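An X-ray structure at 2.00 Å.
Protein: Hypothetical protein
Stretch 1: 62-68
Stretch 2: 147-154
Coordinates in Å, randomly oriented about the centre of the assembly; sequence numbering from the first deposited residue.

Stretch 1 (62-68) AHINYLH
Stretch 2 147-154: QYMGRTIK

An irregular segment can pack against a β-strand without pairing with it, with side-chain packing and a bound water between the two. The contact between residues 62-68 and 147-154 of this hypothetical protein is a compact example. No direct hydrogen bond crosses it, and the two pieces together bury 306 Å².

Residues 62-66 form the end of an extended strand, with phi between -152° and -106° and psi between 111° and 148°; Leu-67 turns out of it at -93/-29. Strand alternation sends the CA-to-CB bonds of His-63 and Asn-65 toward the other segment and that of Ile-64 away. The register runs in descending order: as stretch 2 advances from Tyr-148 to Arg-151, its nearest partner on the strand steps back from Asn-65 to His-63. The CA of Asn-65 lies 7.1 Å from the CA of Tyr-148, and the CA of His-63 lies 7.3 Å from the CA of Arg-151, spacings that leave room for side chains between the backbones.

The second stretch begins with Gln-147 (-79/-43), outside the contact, whose O accepts a weak hydrogen bond from Met-149 N at 3.2 Å. Tyr-148 (-98/74; chi1 -63°, chi2 -86°) points toward the strand. Leu-67, with both chi angles m, lays CD2 over one face of its ring, 4.3 Å from the centroid and 23° off the normal, a CH-pi contact, while Leu-67 CD1 approaches Tyr-148 OH to 3.4 Å. At the base of the same side chain, Tyr-148 CB sits 3.6 Å from Asn-65 OD1. Water 1 lies between the two segments, its O 2.7 Å from Tyr-148 O and 2.9 Å from Asn-65 OD1, placed to donate to either; other acceptors lie elsewhere in the structure.

Asn-65 OD1 is also held from within its own strand: His-63 ND1 donates to Asn-65 OD1 at 3.3 Å, joining two side chains that share a strand face. His-63 is t (chi2 -102°) and Asn-65 is m (chi2 80°).

Selenomethionine Met-149 (-124/146) points away, and Gly-150 adopts positive phi (58/30), a conformation that favours glycine. The chain then extends again at Arg-151 (-80/146). Its CB, directed toward the strand, meets His-63 CE1 at 3.3 Å, and its O lies over one face of the imidazole. With chi1 and chi2 both m and chi3 t, the end of the side chain leads away, so the aliphatic base makes the close approach; Arg-151 CG is 3.9 Å from Asn-65 OD1.

Thr-152 (-135/153, chi1 p) points away. Ile-153 (-96/140, m then t) starts sideways but brings CG1 to 4.1 Å from His-63 NE2, at the ring edge. Lys-154 (-160/144) continues beyond reach.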

ATOM      1  N   ALA A  62      -1.268  -1.786   6.695  1.00 18.04           N
ATOM      2  CA  ALA A  62      -2.222  -0.975   5.980  1.00 15.47           C
ATOM      3  C   ALA A  62      -3.049  -1.838   5.051  1.00 17.98           C
ATOM      4  O   ALA A  62      -2.558  -2.841   4.498  1.00 14.45           O
ATOM      5  CB  ALA A  62      -1.501   0.122   5.168  1.00 14.95           C
ATOM      6  N   HIS A  63      -4.320  -1.462   4.910  1.00 17.90           N
ATOM      7  CA  HIS A  63      -5.184  -2.014   3.873  1.00 18.08           C
ATOM      8  C   HIS A  63      -5.467  -0.871   2.920  1.00 17.91           C
ATOM      9  O   HIS A  63      -5.510   0.272   3.344  1.00 17.19           O
ATOM     10  CB  HIS A  63      -6.509  -2.542   4.446  1.00 17.39           C
ATOM     11  CG  HIS A  63      -7.154  -3.589   3.586  1.00 18.15           C
ATOM     12  ND1 HIS A  63      -8.212  -3.305   2.763  1.00 25.10           N
ATOM     13  CD2 HIS A  63      -6.856  -4.892   3.371  1.00 16.83           C
ATOM     14  CE1 HIS A  63      -8.540  -4.383   2.084  1.00 16.31           C
ATOM     15  NE2 HIS A  63      -7.732  -5.362   2.431  1.00 21.00           N
ATOM     16  N   ILE A  64      -5.634  -1.161   1.637  1.00 18.22           N
ATOM     17  CA  ILE A  64      -6.060  -0.135   0.722  1.00 16.44           C
ATOM     18  C   ILE A  64      -7.038  -0.681  -0.282  1.00 17.32           C
ATOM     19  O   ILE A  64      -6.830  -1.743  -0.869  1.00 17.79           O
ATOM     20  CB  ILE A  64      -4.857   0.605   0.067  1.00 17.55           C
ATOM     21  CG1 ILE A  64      -5.349   1.582  -0.974  1.00 20.01           C
ATOM     22  CG2 ILE A  64      -3.892  -0.325  -0.553  1.00 26.41           C
ATOM     23  CD1 ILE A  64      -4.270   2.573  -1.300  1.00 19.50           C
ATOM     24  N   ASN A  65      -8.146   0.035  -0.420  1.00 18.52           N
ATOM     25  CA  ASN A  65      -9.132  -0.262  -1.448  1.00 20.93           C
ATOM     26  C   ASN A  65      -9.053   0.751  -2.539  1.00 17.14           C
ATOM     27  O   ASN A  65      -9.122   1.939  -2.254  1.00 19.81           O
ATOM     28  CB  ASN A  65     -10.504  -0.227  -0.847  1.00 18.87           C
ATOM     29  CG  ASN A  65     -10.674  -1.308   0.168  1.00 24.92           C
ATOM     30  OD1 ASN A  65     -10.229  -1.173   1.308  1.00 20.11           O
ATOM     31  ND2 ASN A  65     -11.248  -2.419  -0.254  1.00 21.38           N
ATOM     32  N   TYR A  66      -8.991   0.289  -3.786  1.00 17.10           N
ATOM     33  CA  TYR A  66      -8.928   1.200  -4.928  1.00 21.06           C
ATOM     34  C   TYR A  66     -10.256   1.114  -5.667  1.00 19.62           C
ATOM     35  O   TYR A  66     -10.572   0.071  -6.217  1.00 18.62           O
ATOM     36  CB  TYR A  66      -7.801   0.796  -5.866  1.00 19.09           C
ATOM     37  CG  TYR A  66      -6.438   0.694  -5.229  1.00 25.00           C
ATOM     38  CD1 TYR A  66      -5.982  -0.516  -4.684  1.00 23.78           C
ATOM     39  CD2 TYR A  66      -5.543   1.764  -5.283  1.00 23.25           C
ATOM     40  CE1 TYR A  66      -4.718  -0.621  -4.152  1.00 20.83           C
ATOM     41  CE2 TYR A  66      -4.287   1.648  -4.775  1.00 22.71           C
ATOM     42  CZ  TYR A  66      -3.877   0.476  -4.195  1.00 21.89           C
ATOM     43  OH  TYR A  66      -2.596   0.419  -3.683  1.00 22.29           O
ATOM     44  N   LEU A  67     -11.049   2.186  -5.601  1.00 17.81           N
ATOM     45  CA  LEU A  67     -12.391   2.210  -6.182  1.00 17.54           C
ATOM     46  C   LEU A  67     -12.386   2.768  -7.599  1.00 18.58           C
ATOM     47  O   LEU A  67     -13.205   2.365  -8.408  1.00 18.54           O
ATOM     48  CB  LEU A  67     -13.352   3.005  -5.289  1.00 20.15           C
ATOM     49  CG  LEU A  67     -13.618   2.469  -3.874  1.00 20.07           C
ATOM     50  CD1 LEU A  67     -13.907   0.953  -3.867  1.00 29.00           C
ATOM     51  CD2 LEU A  67     -12.498   2.751  -2.915  1.00 27.35           C
ATOM     52  N   HIS A  68     -11.446   3.664  -7.907  1.00 20.50           N
ATOM     53  CA  HIS A  68     -11.410   4.340  -9.192  1.00 20.12           C
ATOM     54  C   HIS A  68      -9.999   4.673  -9.630  1.00 22.48           C
ATOM     55  O   HIS A  68      -9.104   4.997  -8.824  1.00 20.63           O
ATOM     56  CB  HIS A  68     -12.200   5.635  -9.121  1.00 21.40           C
ATOM     57  CG  HIS A  68     -13.645   5.420  -8.832  1.00 22.48           C
ATOM     58  ND1 HIS A  68     -14.543   5.054  -9.808  1.00 19.63           N
ATOM     59  CD2 HIS A  68     -14.339   5.458  -7.672  1.00 22.01           C
ATOM     60  CE1 HIS A  68     -15.739   4.906  -9.265  1.00 22.74           C
ATOM     61  NE2 HIS A  68     -15.640   5.136  -7.969  1.00 23.54           N
ATOM     62  N   GLN A 147     -15.882   3.804   5.522  1.00 29.82           N
ATOM     63  CA  GLN A 147     -16.507   2.653   4.907  1.00 30.94           C
ATOM     64  C   GLN A 147     -15.581   1.428   4.836  1.00 27.93           C
ATOM     65  O   GLN A 147     -16.007   0.310   5.122  1.00 30.51           O
ATOM     66  CB  GLN A 147     -16.998   3.044   3.527  1.00 30.54           C
ATOM     67  CG  GLN A 147     -17.782   1.963   2.846  1.00 34.25           C
ATOM     68  CD  GLN A 147     -18.321   2.413   1.513  1.00 35.68           C
ATOM     69  OE1 GLN A 147     -18.251   3.600   1.174  1.00 40.25           O
ATOM     70  NE2 GLN A 147     -18.855   1.464   0.737  1.00 43.47           N
ATOM     71  N   TYR A 148     -14.325   1.655   4.474  1.00 25.63           N
ATOM     72  CA  TYR A 148     -13.381   0.580   4.122  1.00 23.13           C
ATOM     73  C   TYR A 148     -12.496   0.229   5.321  1.00 24.35           C
ATOM     74  O   TYR A 148     -11.300   0.558   5.396  1.00 24.07           O
ATOM     75  CB  TYR A 148     -12.583   0.992   2.868  1.00 23.63           C
ATOM     76  CG  TYR A 148     -13.524   1.163   1.694  1.00 19.71           C
ATOM     77  CD1 TYR A 148     -13.888   0.088   0.908  1.00 22.31           C
ATOM     78  CD2 TYR A 148     -14.088   2.397   1.404  1.00 26.02           C
ATOM     79  CE1 TYR A 148     -14.787   0.235  -0.138  1.00 16.88           C
ATOM     80  CE2 TYR A 148     -14.970   2.553   0.339  1.00 22.59           C
ATOM     81  CZ  TYR A 148     -15.320   1.465  -0.401  1.00 20.16           C
ATOM     82  OH  TYR A 148     -16.189   1.635  -1.421  1.00 22.36           O
HETATM   83  N   MSE A 149     -13.141  -0.451   6.262  1.00 26.53           N
HETATM   84  CA  MSE A 149     -12.575  -0.826   7.532  1.00 27.23           C
HETATM   85  C   MSE A 149     -12.695  -2.302   7.675  1.00 25.63           C
HETATM   86  O   MSE A 149     -13.698  -2.858   7.267  1.00 29.13           O
HETATM   87  CB  MSE A 149     -13.435  -0.239   8.641  1.00 30.34           C
HETATM   88  CG  MSE A 149     -13.476   1.221   8.583  1.00 34.35           C
HETATM   89 SE   MSE A 149     -11.975   1.764   9.569  0.75 58.96          SE
HETATM   90  CE  MSE A 149     -13.166   1.884  11.251  1.00 32.45           C
ATOM     91  N   GLY A 150     -11.725  -2.926   8.333  1.00 24.04           N
ATOM     92  CA  GLY A 150     -11.788  -4.348   8.616  1.00 22.29           C
ATOM     93  C   GLY A 150     -11.910  -5.178   7.356  1.00 21.12           C
ATOM     94  O   GLY A 150     -12.470  -6.267   7.380  1.00 18.70           O
ATOM     95  N   ARG A 151     -11.356  -4.693   6.243  1.00 21.32           N
ATOM     96  CA  ARG A 151     -11.546  -5.377   4.965  1.00 21.07           C
ATOM     97  C   ARG A 151     -10.610  -6.582   4.789  1.00 23.06           C
ATOM     98  O   ARG A 151      -9.466  -6.573   5.255  1.00 24.82           O
ATOM     99  CB  ARG A 151     -11.363  -4.380   3.800  1.00 22.45           C
ATOM    100  CG  ARG A 151     -12.418  -3.289   3.762  1.00 26.19           C
ATOM    101  CD  ARG A 151     -13.753  -3.938   3.607  1.00 33.56           C
ATOM    102  NE  ARG A 151     -14.864  -3.022   3.434  1.00 41.27           N
ATOM    103  CZ  ARG A 151     -15.595  -2.902   2.328  1.00 35.52           C
ATOM    104  NH1 ARG A 151     -15.320  -3.613   1.235  1.00 24.18           N
ATOM    105  NH2 ARG A 151     -16.602  -2.039   2.321  1.00 40.90           N
ATOM    106  N   THR A 152     -11.117  -7.609   4.105  1.00 20.13           N
ATOM    107  CA  THR A 152     -10.336  -8.795   3.763  1.00 22.86           C
ATOM    108  C   THR A 152     -10.594  -9.169   2.305  1.00 24.52           C
ATOM    109  O   THR A 152     -11.634  -8.858   1.734  1.00 23.90           O
ATOM    110  CB  THR A 152     -10.660 -10.030   4.672  1.00 24.89           C
ATOM    111  OG1 THR A 152     -12.053 -10.350   4.591  1.00 25.84           O
ATOM    112  CG2 THR A 152     -10.283  -9.777   6.131  1.00 25.86           C
ATOM    113  N   ILE A 153      -9.606  -9.818   1.702  1.00 25.62           N
ATOM    114  CA  ILE A 153      -9.573 -10.067   0.278  1.00 23.36           C
ATOM    115  C   ILE A 153     -10.113 -11.446   0.022  1.00 25.01           C
ATOM    116  O   ILE A 153      -9.791 -12.380   0.751  1.00 28.25           O
ATOM    117  CB  ILE A 153      -8.121  -9.993  -0.248  1.00 22.03           C
ATOM    118  CG1 ILE A 153      -7.612  -8.546  -0.200  1.00 16.48           C
ATOM    119  CG2 ILE A 153      -8.039 -10.514  -1.645  1.00 23.72           C
ATOM    120  CD1 ILE A 153      -6.075  -8.408  -0.164  1.00 23.34           C
ATOM    121  N   LYS A 154     -10.903 -11.579  -1.036  1.00 26.58           N
ATOM    122  CA  LYS A 154     -11.394 -12.882  -1.491  1.00 28.26           C
ATOM    123  C   LYS A 154     -11.831 -12.791  -2.936  1.00 27.61           C
ATOM    124  O   LYS A 154     -12.388 -11.768  -3.340  1.00 26.95           O
ATOM    125  CB  LYS A 154     -12.594 -13.310  -0.652  1.00 27.66           C
ATOM    126  CG  LYS A 154     -13.798 -12.391  -0.806  1.00 31.26           C
TER
HETATM  127  O   HOH W   1      -9.195  -0.188   3.876  1.00 20.77           O